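Local coordinates for protein possible hydrolase (Mycobacterium tuberculosis, PDB 6WYN) that hydrolyses carboxylic esters as a monomeric serine esterase of the alpha/beta hydrolase superfamily, preferring short, straight-chain alkyl esters, its physiological substrate being unknown, at residues 93-104 / 311-321; 263-273 / 291-299. All coordinates share one frame; numbering follows the deposited sequence.

Interaction 1: 93-104 / 311-321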
loop_
_atom_site.group_PDB
_atom_site.type_symbol
_atom_site.label_atom_id
_atom_site.label_comp_id
_atom_site.label_asym_id
_atom_site.label_seq_id
_atom_site.Cartn_x
_atom_site.Cartn_y
_atom_site.Cartn_z
ATOM N N GLN A 93 5.309 3.967 1.068
ATOM C CA GLN A 93 4.050 4.338 1.779
ATOM C C GLN A 93 4.040 3.706 3.187
ATOM O O GLN A 93 5.022 3.087 3.569
ATOM C CB GLN A 93 2.839 3.907 0.955
ATOM C CG GLN A 93 2.757 4.595 -0.411
ATOM C CD GLN A 93 1.435 4.336 -1.089
ATOM O OE1 GLN A 93 0.810 3.267 -0.926
ATOM N NE2 GLN A 93 1.081 5.289 -1.935
ATOM N N ASN A 94 2.920 3.799 3.891
ATOM C CA ASN A 94 2.649 3.044 5.118
ATOM C C ASN A 94 1.155 2.782 5.173
ATOM O O ASN A 94 0.419 3.254 4.285
ATOM C CB ASN A 94 3.176 3.762 6.365
ATOM C CG ASN A 94 2.430 5.036 6.638
ATOM O OD1 ASN A 94 1.420 5.016 7.364
ATOM N ND2 ASN A 94 2.912 6.127 6.051
ATOM N N ALA A 95 0.739 2.045 6.184
ATOM C CA ALA A 95 -0.657 1.642 6.404
ATOM C C ALA A 95 -1.636 2.831 6.362
ATOM O O ALA A 95 -2.807 2.611 6.030
ATOM C CB ALA A 95 -0.741 0.905 7.707
ATOM N N HIS A 96 -1.206 4.013 6.806
ATOM C CA HIS A 96 -2.090 5.196 6.916
ATOM C C HIS A 96 -2.552 5.650 5.520
ATOM O O HIS A 96 -3.552 6.398 5.463
ATOM C CB HIS A 96 -1.414 6.365 7.633
ATOM C CG HIS A 96 -1.431 6.262 9.121
ATOM N ND1 HIS A 96 -2.547 6.565 9.846
ATOM C CD2 HIS A 96 -0.464 5.918 10.014
ATOM C CE1 HIS A 96 -2.284 6.429 11.139
ATOM N NE2 HIS A 96 -1.017 6.021 11.263
ATOM N N THR A 97 -1.887 5.212 4.440
ATOM C CA THR A 97 -2.318 5.537 3.053
ATOM C C THR A 97 -3.780 5.110 2.917
ATOM O O THR A 97 -4.523 5.704 2.122
ATOM C CB THR A 97 -1.428 4.877 1.980
ATOM O OG1 THR A 97 -1.660 5.493 0.710
ATOM C CG2 THR A 97 -1.697 3.405 1.816
ATOM N N TRP A 98 -4.197 4.094 3.647
ATOM C CA TRP A 98 -5.568 3.553 3.503
ATOM C C TRP A 98 -6.614 4.235 4.390
ATOM O O TRP A 98 -7.769 3.838 4.265
ATOM C CB TRP A 98 -5.572 2.066 3.744
ATOM C CG TRP A 98 -4.670 1.320 2.849
ATOM C CD1 TRP A 98 -3.457 0.764 3.149
ATOM C CD2 TRP A 98 -4.912 1.079 1.463
ATOM N NE1 TRP A 98 -2.977 0.095 2.060
ATOM C CE2 TRP A 98 -3.815 0.320 0.995
ATOM C CE3 TRP A 98 -5.948 1.414 0.589
ATOM C CZ2 TRP A 98 -3.724 -0.092 -0.328
ATOM C CZ3 TRP A 98 -5.844 1.018 -0.719
ATOM C CH2 TRP A 98 -4.784 0.217 -1.148
ATOM N N ASP A 99 -6.248 5.178 5.255
ATOM C CA ASP A 99 -7.170 5.736 6.286
ATOM C C ASP A 99 -8.497 6.185 5.632
ATOM O O ASP A 99 -9.579 5.878 6.145
ATOM C CB ASP A 99 -6.503 6.879 7.045
ATOM C CG ASP A 99 -5.363 6.484 7.973
ATOM O OD1 ASP A 99 -5.091 5.237 8.118
ATOM O OD2 ASP A 99 -4.734 7.438 8.526
ATOM N N THR A 100 -8.414 6.938 4.547
ATOM C CA THR A 100 -9.612 7.560 3.937
ATOM C C THR A 100 -10.466 6.446 3.413
ATOM O O THR A 100 -11.664 6.425 3.730
ATOM C CB THR A 100 -9.267 8.634 2.904
ATOM O OG1 THR A 100 -8.600 9.705 3.566
ATOM C CG2 THR A 100 -10.520 9.143 2.213
ATOM N N VAL A 101 -9.877 5.524 2.653
ATOM C CA VAL A 101 -10.646 4.397 2.084
ATOM C C VAL A 101 -11.303 3.596 3.223
ATOM O O VAL A 101 -12.458 3.174 3.102
ATOM C CB VAL A 101 -9.751 3.541 1.166
ATOM C CG1 VAL A 101 -10.341 2.189 0.873
ATOM C CG2 VAL A 101 -9.423 4.258 -0.131
ATOM N N ILE A 102 -10.537 3.254 4.256
ATOM C CA ILE A 102 -11.062 2.389 5.336
ATOM C C ILE A 102 -12.195 3.133 6.064
ATOM O O ILE A 102 -13.202 2.523 6.304
ATOM C CB ILE A 102 -9.900 1.925 6.222
ATOM C CG1 ILE A 102 -9.094 0.916 5.411
ATOM C CG2 ILE A 102 -10.387 1.337 7.534
ATOM C CD1 ILE A 102 -7.864 0.458 6.120
ATOM N N VAL A 103 -12.035 4.404 6.343
ATOM C CA VAL A 103 -13.056 5.216 7.073
ATOM C C VAL A 103 -14.314 5.284 6.198
ATOM O O VAL A 103 -15.424 5.002 6.692
ATOM C CB VAL A 103 -12.474 6.591 7.457
ATOM C CG1 VAL A 103 -13.541 7.626 7.879
ATOM C CG2 VAL A 103 -11.486 6.419 8.587
ATOM N N GLY A 104 -14.161 5.543 4.897
ATOM C CA GLY A 104 -15.307 5.568 3.973
ATOM C C GLY A 104 -15.982 4.242 3.805
ATOM O O GLY A 104 -17.243 4.203 3.629
ATOM N N SER A 311 -1.286 6.306 -7.174
ATOM C CA SER A 311 -1.822 6.130 -5.798
ATOM C C SER A 311 -3.301 6.500 -5.774
ATOM O O SER A 311 -3.672 7.623 -5.339
ATOM C CB SER A 311 -1.003 6.869 -4.775
ATOM O OG SER A 311 -1.395 6.416 -3.489
ATOM N N VAL A 312 -4.120 5.574 -6.280
ATOM C CA VAL A 312 -5.583 5.776 -6.455
ATOM C C VAL A 312 -6.190 6.065 -5.068
ATOM O O VAL A 312 -7.075 6.979 -4.949
ATOM C CB VAL A 312 -6.232 4.553 -7.112
ATOM C CG1 VAL A 312 -7.720 4.797 -7.273
ATOM C CG2 VAL A 312 -5.608 4.186 -8.450
ATOM N N GLN A 313 -5.715 5.370 -4.025
ATOM C CA GLN A 313 -6.230 5.586 -2.659
ATOM C C GLN A 313 -5.929 6.997 -2.167
ATOM O O GLN A 313 -6.654 7.453 -1.224
ATOM C CB GLN A 313 -5.699 4.527 -1.692
ATOM C CG GLN A 313 -4.225 4.685 -1.350
ATOM C CD GLN A 313 -3.319 3.920 -2.285
ATOM O OE1 GLN A 313 -3.720 3.530 -3.394
ATOM N NE2 GLN A 313 -2.063 3.721 -1.858
ATOM N N SER A 314 -4.910 7.665 -2.687
ATOM C CA SER A 314 -4.585 9.063 -2.329
ATOM C C SER A 314 -5.335 10.042 -3.242
ATOM O O SER A 314 -5.804 11.075 -2.749
ATOM C CB SER A 314 -3.103 9.328 -2.391
ATOM O OG SER A 314 -2.385 8.219 -1.844
ATOM N N ASP A 315 -5.423 9.778 -4.543
ATOM C CA ASP A 315 -5.943 10.790 -5.500
ATOM C C ASP A 315 -7.465 10.690 -5.605
ATOM O O ASP A 315 -8.081 11.690 -5.706
ATOM C CB ASP A 315 -5.319 10.631 -6.871
ATOM C CG ASP A 315 -3.816 10.828 -6.883
ATOM O OD1 ASP A 315 -3.235 11.228 -5.845
ATOM O OD2 ASP A 315 -3.212 10.506 -7.927
ATOM N N GLN A 316 -8.063 9.514 -5.635
ATOM C CA GLN A 316 -9.533 9.376 -5.796
ATOM C C GLN A 316 -10.052 8.335 -4.818
ATOM O O GLN A 316 -10.626 7.344 -5.205
ATOM C CB GLN A 316 -9.874 9.030 -7.260
ATOM C CG GLN A 316 -9.528 10.136 -8.279
ATOM C CD GLN A 316 -10.272 11.445 -8.088
ATOM O OE1 GLN A 316 -11.324 11.458 -7.496
ATOM N NE2 GLN A 316 -9.700 12.562 -8.534
ATOM N N PRO A 317 -9.914 8.525 -3.495
ATOM C CA PRO A 317 -10.346 7.482 -2.552
ATOM C C PRO A 317 -11.848 7.142 -2.619
ATOM O O PRO A 317 -12.232 5.974 -2.499
ATOM C CB PRO A 317 -9.965 8.076 -1.189
ATOM C CG PRO A 317 -9.757 9.561 -1.415
ATOM C CD PRO A 317 -9.284 9.693 -2.852
ATOM N N ARG A 318 -12.684 8.142 -2.937
ATOM C CA ARG A 318 -14.155 7.930 -2.977
ATOM C C ARG A 318 -14.445 6.953 -4.096
ATOM O O ARG A 318 -15.246 6.017 -3.886
ATOM C CB ARG A 318 -14.937 9.245 -3.107
ATOM C CG ARG A 318 -14.856 10.176 -1.899
ATOM C CD ARG A 318 -15.627 11.500 -2.038
ATOM N NE ARG A 318 -15.285 12.495 -1.014
ATOM C CZ ARG A 318 -15.738 13.762 -0.950
ATOM N NH1 ARG A 318 -16.546 14.249 -1.878
ATOM N NH2 ARG A 318 -15.369 14.563 0.034
ATOM N N ALA A 319 -13.788 7.107 -5.246
ATOM C CA ALA A 319 -14.034 6.193 -6.395
ATOM C C ALA A 319 -13.499 4.805 -6.006
ATOM O O ALA A 319 -14.156 3.802 -6.257
ATOM C CB ALA A 319 -13.384 6.770 -7.651
ATOM N N LEU A 320 -12.366 4.739 -5.281
ATOM C CA LEU A 320 -11.853 3.410 -4.849
ATOM C C LEU A 320 -12.785 2.733 -3.820
ATOM O O LEU A 320 -12.967 1.504 -3.878
ATOM C CB LEU A 320 -10.409 3.539 -4.344
ATOM C CG LEU A 320 -9.762 2.192 -4.031
ATOM C CD1 LEU A 320 -9.873 1.281 -5.246
ATOM C CD2 LEU A 320 -8.298 2.359 -3.630
ATOM N N ILE A 321 -13.336 3.491 -2.893
ATOM C CA ILE A 321 -14.300 2.936 -1.902
ATOM C C ILE A 321 -15.447 2.223 -2.655
ATOM O O ILE A 321 -15.783 1.064 -2.360
ATOM C CB ILE A 321 -14.757 4.060 -0.955
ATOM C CG1 ILE A 321 -13.639 4.481 0.008
ATOM C CG2 ILE A 321 -16.002 3.604 -0.198
ATOM C CD1 ILE A 321 -13.755 5.922 0.508
HETATM O O HOH W 1 -7.137 6.102 1.457
HETATM O O HOH W 2 -3.631 8.121 0.627
#

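Interaction 2: 263-273 / 291-299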
loop_
_atom_site.group_PDB
_atom_site.type_symbol
_atom_site.label_atom_id
_atom_site.label_comp_id
_atom_site.label_asym_id
_atom_site.label_seq_id
_atom_site.Cartn_x
_atom_site.Cartn_y
_atom_site.Cartn_z
ATOM N N TRP A 263 4.639 -14.387 -12.124
ATOM C CA TRP A 263 3.705 -14.874 -13.184
ATOM C C TRP A 263 3.333 -16.347 -13.009
ATOM O O TRP A 263 2.178 -16.671 -13.284
ATOM C CB TRP A 263 4.241 -14.601 -14.580
ATOM C CG TRP A 263 4.087 -13.177 -15.008
ATOM C CD1 TRP A 263 5.086 -12.298 -15.297
ATOM C CD2 TRP A 263 2.852 -12.453 -15.141
ATOM N NE1 TRP A 263 4.560 -11.101 -15.683
ATOM C CE2 TRP A 263 3.188 -11.161 -15.591
ATOM C CE3 TRP A 263 1.497 -12.790 -14.981
ATOM C CZ2 TRP A 263 2.224 -10.182 -15.812
ATOM C CZ3 TRP A 263 0.535 -11.831 -15.229
ATOM C CH2 TRP A 263 0.899 -10.548 -15.659
ATOM N N ASP A 264 4.220 -17.220 -12.512
ATOM C CA ASP A 264 3.830 -18.623 -12.214
ATOM C C ASP A 264 2.785 -18.629 -11.121
ATOM O O ASP A 264 1.854 -19.462 -11.211
ATOM C CB ASP A 264 5.006 -19.496 -11.798
ATOM C CG ASP A 264 5.926 -19.741 -12.968
ATOM O OD1 ASP A 264 5.418 -19.760 -14.108
ATOM O OD2 ASP A 264 7.127 -19.800 -12.735
ATOM N N ASP A 265 2.944 -17.762 -10.117
ATOM C CA ASP A 265 1.938 -17.618 -9.026
ATOM C C ASP A 265 0.589 -17.167 -9.597
ATOM O O ASP A 265 -0.388 -17.766 -9.207
ATOM C CB ASP A 265 2.398 -16.659 -7.933
ATOM C CG ASP A 265 3.543 -17.202 -7.106
ATOM O OD1 ASP A 265 3.781 -18.453 -7.160
ATOM O OD2 ASP A 265 4.205 -16.379 -6.442
ATOM N N VAL A 266 0.548 -16.160 -10.472
ATOM C CA VAL A 266 -0.715 -15.742 -11.178
ATOM C C VAL A 266 -1.325 -16.935 -11.935
ATOM O O VAL A 266 -2.555 -17.134 -11.829
ATOM C CB VAL A 266 -0.475 -14.562 -12.137
ATOM C CG1 VAL A 266 -1.736 -14.266 -12.943
ATOM C CG2 VAL A 266 0.007 -13.327 -11.388
ATOM N N ASP A 267 -0.510 -17.734 -12.637
ATOM C CA ASP A 267 -1.023 -18.910 -13.389
ATOM C C ASP A 267 -1.688 -19.896 -12.427
ATOM O O ASP A 267 -2.743 -20.450 -12.818
ATOM C CB ASP A 267 0.074 -19.647 -14.161
ATOM C CG ASP A 267 0.635 -18.878 -15.333
ATOM O OD1 ASP A 267 -0.007 -17.932 -15.739
ATOM O OD2 ASP A 267 1.750 -19.195 -15.778
ATOM N N ALA A 268 -1.167 -20.045 -11.201
ATOM C CA ALA A 268 -1.639 -21.046 -10.211
ATOM C C ALA A 268 -2.777 -20.527 -9.317
ATOM O O ALA A 268 -3.560 -21.365 -8.879
ATOM C CB ALA A 268 -0.477 -21.503 -9.362
ATOM N N LEU A 269 -2.838 -19.235 -8.975
ATOM C CA LEU A 269 -3.858 -18.670 -8.020
ATOM C C LEU A 269 -5.239 -19.107 -8.465
ATOM O O LEU A 269 -5.484 -18.912 -9.664
ATOM C CB LEU A 269 -3.939 -17.136 -8.120
ATOM C CG LEU A 269 -2.683 -16.398 -7.738
ATOM C CD1 LEU A 269 -2.885 -14.917 -7.844
ATOM C CD2 LEU A 269 -2.278 -16.829 -6.349
ATOM N N SER A 270 -6.156 -19.426 -7.555
ATOM C CA SER A 270 -7.603 -19.474 -7.913
ATOM C C SER A 270 -8.344 -18.198 -7.469
ATOM O O SER A 270 -9.439 -17.977 -7.934
ATOM C CB SER A 270 -8.273 -20.702 -7.368
ATOM O OG SER A 270 -8.078 -20.734 -5.976
ATOM N N ALA A 271 -7.794 -17.353 -6.608
ATOM C CA ALA A 271 -8.509 -16.114 -6.209
ATOM C C ALA A 271 -8.797 -15.254 -7.444
ATOM O O ALA A 271 -7.896 -14.962 -8.213
ATOM C CB ALA A 271 -7.664 -15.361 -5.228
ATOM N N PRO A 272 -10.040 -14.816 -7.681
ATOM C CA PRO A 272 -10.317 -13.800 -8.693
ATOM C C PRO A 272 -9.518 -12.515 -8.468
ATOM O O PRO A 272 -9.260 -12.136 -7.337
ATOM C CB PRO A 272 -11.825 -13.529 -8.524
ATOM C CG PRO A 272 -12.350 -14.855 -7.967
ATOM C CD PRO A 272 -11.256 -15.268 -7.004
ATOM N N ILE A 273 -9.088 -11.912 -9.558
ATOM C CA ILE A 273 -8.307 -10.655 -9.570
ATOM C C ILE A 273 -9.090 -9.537 -10.231
ATOM O O ILE A 273 -9.539 -9.719 -11.393
ATOM C CB ILE A 273 -6.983 -10.862 -10.304
ATOM C CG1 ILE A 273 -6.124 -11.921 -9.610
ATOM C CG2 ILE A 273 -6.264 -9.518 -10.420
ATOM C CD1 ILE A 273 -4.896 -12.315 -10.397
ATOM N N GLU A 291 -2.167 -8.921 -20.608
ATOM C CA GLU A 291 -1.273 -10.026 -20.119
ATOM C C GLU A 291 -1.854 -10.582 -18.818
ATOM O O GLU A 291 -1.988 -11.809 -18.638
ATOM C CB GLU A 291 0.162 -9.491 -19.982
ATOM C CG GLU A 291 1.149 -10.487 -19.369
ATOM C CD GLU A 291 2.535 -9.938 -19.149
ATOM O OE1 GLU A 291 3.508 -10.743 -19.293
ATOM O OE2 GLU A 291 2.668 -8.700 -18.919
ATOM N N LEU A 292 -2.316 -9.701 -17.952
ATOM C CA LEU A 292 -2.910 -10.141 -16.669
ATOM C C LEU A 292 -4.181 -10.944 -16.943
ATOM O O LEU A 292 -4.376 -12.024 -16.317
ATOM C CB LEU A 292 -3.190 -8.920 -15.806
ATOM C CG LEU A 292 -3.847 -9.204 -14.467
ATOM C CD1 LEU A 292 -3.007 -10.154 -13.646
ATOM C CD2 LEU A 292 -4.067 -7.910 -13.725
ATOM N N HIS A 293 -5.003 -10.507 -17.897
ATOM C CA HIS A 293 -6.244 -11.234 -18.245
ATOM C C HIS A 293 -5.882 -12.642 -18.725
ATOM O O HIS A 293 -6.539 -13.593 -18.313
ATOM C CB HIS A 293 -7.105 -10.489 -19.301
ATOM C CG HIS A 293 -8.172 -11.402 -19.798
ATOM N ND1 HIS A 293 -8.018 -12.152 -20.959
ATOM C CD2 HIS A 293 -9.316 -11.823 -19.217
ATOM C CE1 HIS A 293 -9.046 -12.971 -21.084
ATOM N NE2 HIS A 293 -9.865 -12.782 -20.023
ATOM N N ARG A 294 -4.891 -12.756 -19.600
ATOM C CA ARG A 294 -4.552 -14.055 -20.246
ATOM C C ARG A 294 -3.999 -15.038 -19.204
ATOM O O ARG A 294 -4.381 -16.216 -19.256
ATOM C CB ARG A 294 -3.572 -13.819 -21.398
ATOM C CG ARG A 294 -4.233 -13.213 -22.635
ATOM C CD ARG A 294 -3.397 -13.338 -23.915
ATOM N NE ARG A 294 -2.089 -12.764 -23.644
ATOM C CZ ARG A 294 -1.774 -11.481 -23.803
ATOM N NH1 ARG A 294 -2.677 -10.649 -24.313
ATOM N NH2 ARG A 294 -0.562 -11.049 -23.465
ATOM N N ARG A 295 -3.203 -14.563 -18.238
ATOM C CA ARG A 295 -2.548 -15.482 -17.259
ATOM C C ARG A 295 -3.478 -15.825 -16.084
ATOM O O ARG A 295 -3.447 -16.993 -15.648
ATOM C CB ARG A 295 -1.236 -14.869 -16.762
ATOM C CG ARG A 295 -0.277 -14.478 -17.876
ATOM C CD ARG A 295 0.455 -15.663 -18.472
ATOM N NE ARG A 295 1.868 -15.368 -18.651
ATOM C CZ ARG A 295 2.832 -15.796 -17.846
ATOM N NH1 ARG A 295 2.537 -16.546 -16.801
ATOM N NH2 ARG A 295 4.089 -15.472 -18.092
ATOM N N ALA A 296 -4.253 -14.859 -15.581
ATOM C CA ALA A 296 -5.149 -15.073 -14.415
ATOM C C ALA A 296 -6.175 -16.158 -14.745
ATOM O O ALA A 296 -6.743 -16.127 -15.826
ATOM C CB ALA A 296 -5.861 -13.800 -14.058
ATOM N N THR A 297 -6.497 -17.012 -13.795
ATOM C CA THR A 297 -7.589 -18.003 -13.935
ATOM C C THR A 297 -8.930 -17.255 -13.902
ATOM O O THR A 297 -9.835 -17.637 -14.671
ATOM C CB THR A 297 -7.488 -19.131 -12.898
ATOM O OG1 THR A 297 -7.662 -18.575 -11.598
ATOM C CG2 THR A 297 -6.168 -19.863 -12.931
ATOM N N HIS A 298 -9.075 -16.187 -13.112
ATOM C CA HIS A 298 -10.330 -15.391 -13.109
ATOM C C HIS A 298 -10.032 -13.896 -12.965
ATOM O O HIS A 298 -10.067 -13.375 -11.869
ATOM C CB HIS A 298 -11.329 -15.923 -12.087
ATOM C CG HIS A 298 -12.708 -15.326 -12.222
ATOM N ND1 HIS A 298 -13.741 -15.584 -11.307
ATOM C CD2 HIS A 298 -13.251 -14.499 -13.154
ATOM C CE1 HIS A 298 -14.831 -14.925 -11.665
ATOM N NE2 HIS A 298 -14.564 -14.251 -12.802
ATOM N N PHE A 299 -9.847 -13.216 -14.084
ATOM C CA PHE A 299 -9.766 -11.744 -14.146
ATOM C C PHE A 299 -11.185 -11.170 -14.219
ATOM O O PHE A 299 -11.942 -11.572 -15.123
ATOM C CB PHE A 299 -8.903 -11.332 -15.335
ATOM C CG PHE A 299 -8.635 -9.853 -15.434
ATOM C CD1 PHE A 299 -7.997 -9.180 -14.412
ATOM C CD2 PHE A 299 -9.022 -9.145 -16.556
ATOM C CE1 PHE A 299 -7.727 -7.823 -14.507
ATOM C CE2 PHE A 299 -8.734 -7.800 -16.669
ATOM C CZ PHE A 299 -8.074 -7.136 -15.652
HETATM O O HOH W 3 -4.935 -16.756 -11.308
HETATM O O HOH W 4 -7.337 -15.183 -11.049
#

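Interaction 1: 93-104 / 311-321
Val101 fits as a knob into the hole formed by Gln313, Pro317, Leu320 and Ile321, where segments 99-104 and 317-321 cross at -47°. Its two methyls divide the work: CG2 reaches Pro317 CB at 4.0 Å and also meets Leu320 CD2, while CG1 lies along Ile321 CG1. Next to it Thr100 turns CG2 onto the Pro317 ring (3.6 Å to CB) and sends OG1 away to Gln55 and Asn52 of helix 49-55. Gly104 leaves room for Ile321 CD1, which comes within 3.8 Å of Gly104 CA. A short helix, 312-315, separates this C-terminal helix from His310, the inferred catalytic histidine, and in the alpha/beta hydrolase fold it is packed here against the helix after the strand 85-88 loop, which holds Gly91, a determinant of substrate selectivity. Toward the active site the contact becomes polar, looser and partly exposed. Gln313 starts in the cramped position between its backbone N and carbonyl carbon (chi1 72°) and bends again at chi2, which brings CG over one face of the Trp98 indole and lays its amide only 15° from the ring plane. Gln313 NE2 donates to Thr97 OG1 at 3.1 Å, nearly within the amide plane; Gln313 OE1, in contrast, is buried without a polar partner. Gln93 holds its OE1 on Gly90 N and gives NE2 to Ser311 OG, itself paired with Ser314 OG at 2.6 Å. Two waters lie by Thr97 O: one also accepts from Val101 N and is within 3.0 Å of Gln313 O, while the other donates to Thr97 O and sits 2.8 Å from Ser314 OG.

Interaction 2: 263-273 / 291-299
Arg295 folds back against Trp263 and Asp267, joining the end of helix 286-295 to helix 260-268. Its CB and CG pass the six-membered ring of Trp263, with Arg295 CG 3.8 Å from Trp263 CZ3, and bends at chi2 (-77°) and chi3 then turn the guanidinium back so that Trp263 CD2 lies over the centre of one of its faces. The two planes remain 39° apart, a tilted approach. NH1 of Arg295 closes a salt bridge with the Asp267 carboxylate, 2.9 Å from OD2, and its hydrogen bond to OD1 lies almost in the guanidinium plane. Glu291 is built differently: an extended chain, with CG anti to the backbone N (chi1 175°), brings its carboxylate obliquely over the rim of the indole, OE1 above one face and Glu291 CD 3.4 Å from Trp263 CZ2, while OE2 is bonded to Ser183. Deeper in, Val266 CG1 packs against the backbone of Ala296, and Ile273 CD1 touches Ala296 CB. After both helices the chain enters neighbouring parallel strands, 273-278 and the edge strand 299-305, of the central sheet; Ile273 N donates to His298 O at 2.9 Å to open their ladder. Thr297 turns OG1 into the position between its backbone N and carbonyl carbon, from which it donates to Leu269 O on an in-plane lone pair (2.9 Å). A water accepts from Thr297 N and donates to Leu269 O and Val266 O, giving both carbonyls a partner. Gripped by the Asp267 carboxylate at NH1 and backed by the Trp263 indole, the guanidinium is probably restricted in its orientation at this partly exposed rim.

The contacts lie at different places in one alpha/beta hydrolase domain, their centres 25 Å apart and their nearest atoms about 12 Å apart, without touching. Along the chain, 93-104 comes first, then both segments of interaction 2, and 311-321 last, so the pairing in interaction 1 spans some two hundred residues whereas interaction 2 joins neighbouring helix-strand units. The central sheet links them: strand 150-154, which precedes the inferred nucleophile Ser155, lies beneath interaction 1, while interaction 2 begins the last two strands, 273-278 and 299-305. The chain leaving strand 299-305 passes His310 before reaching 311-321, so the sheet edge begun in interaction 2 leads directly to the probable catalytic histidine beside interaction 1.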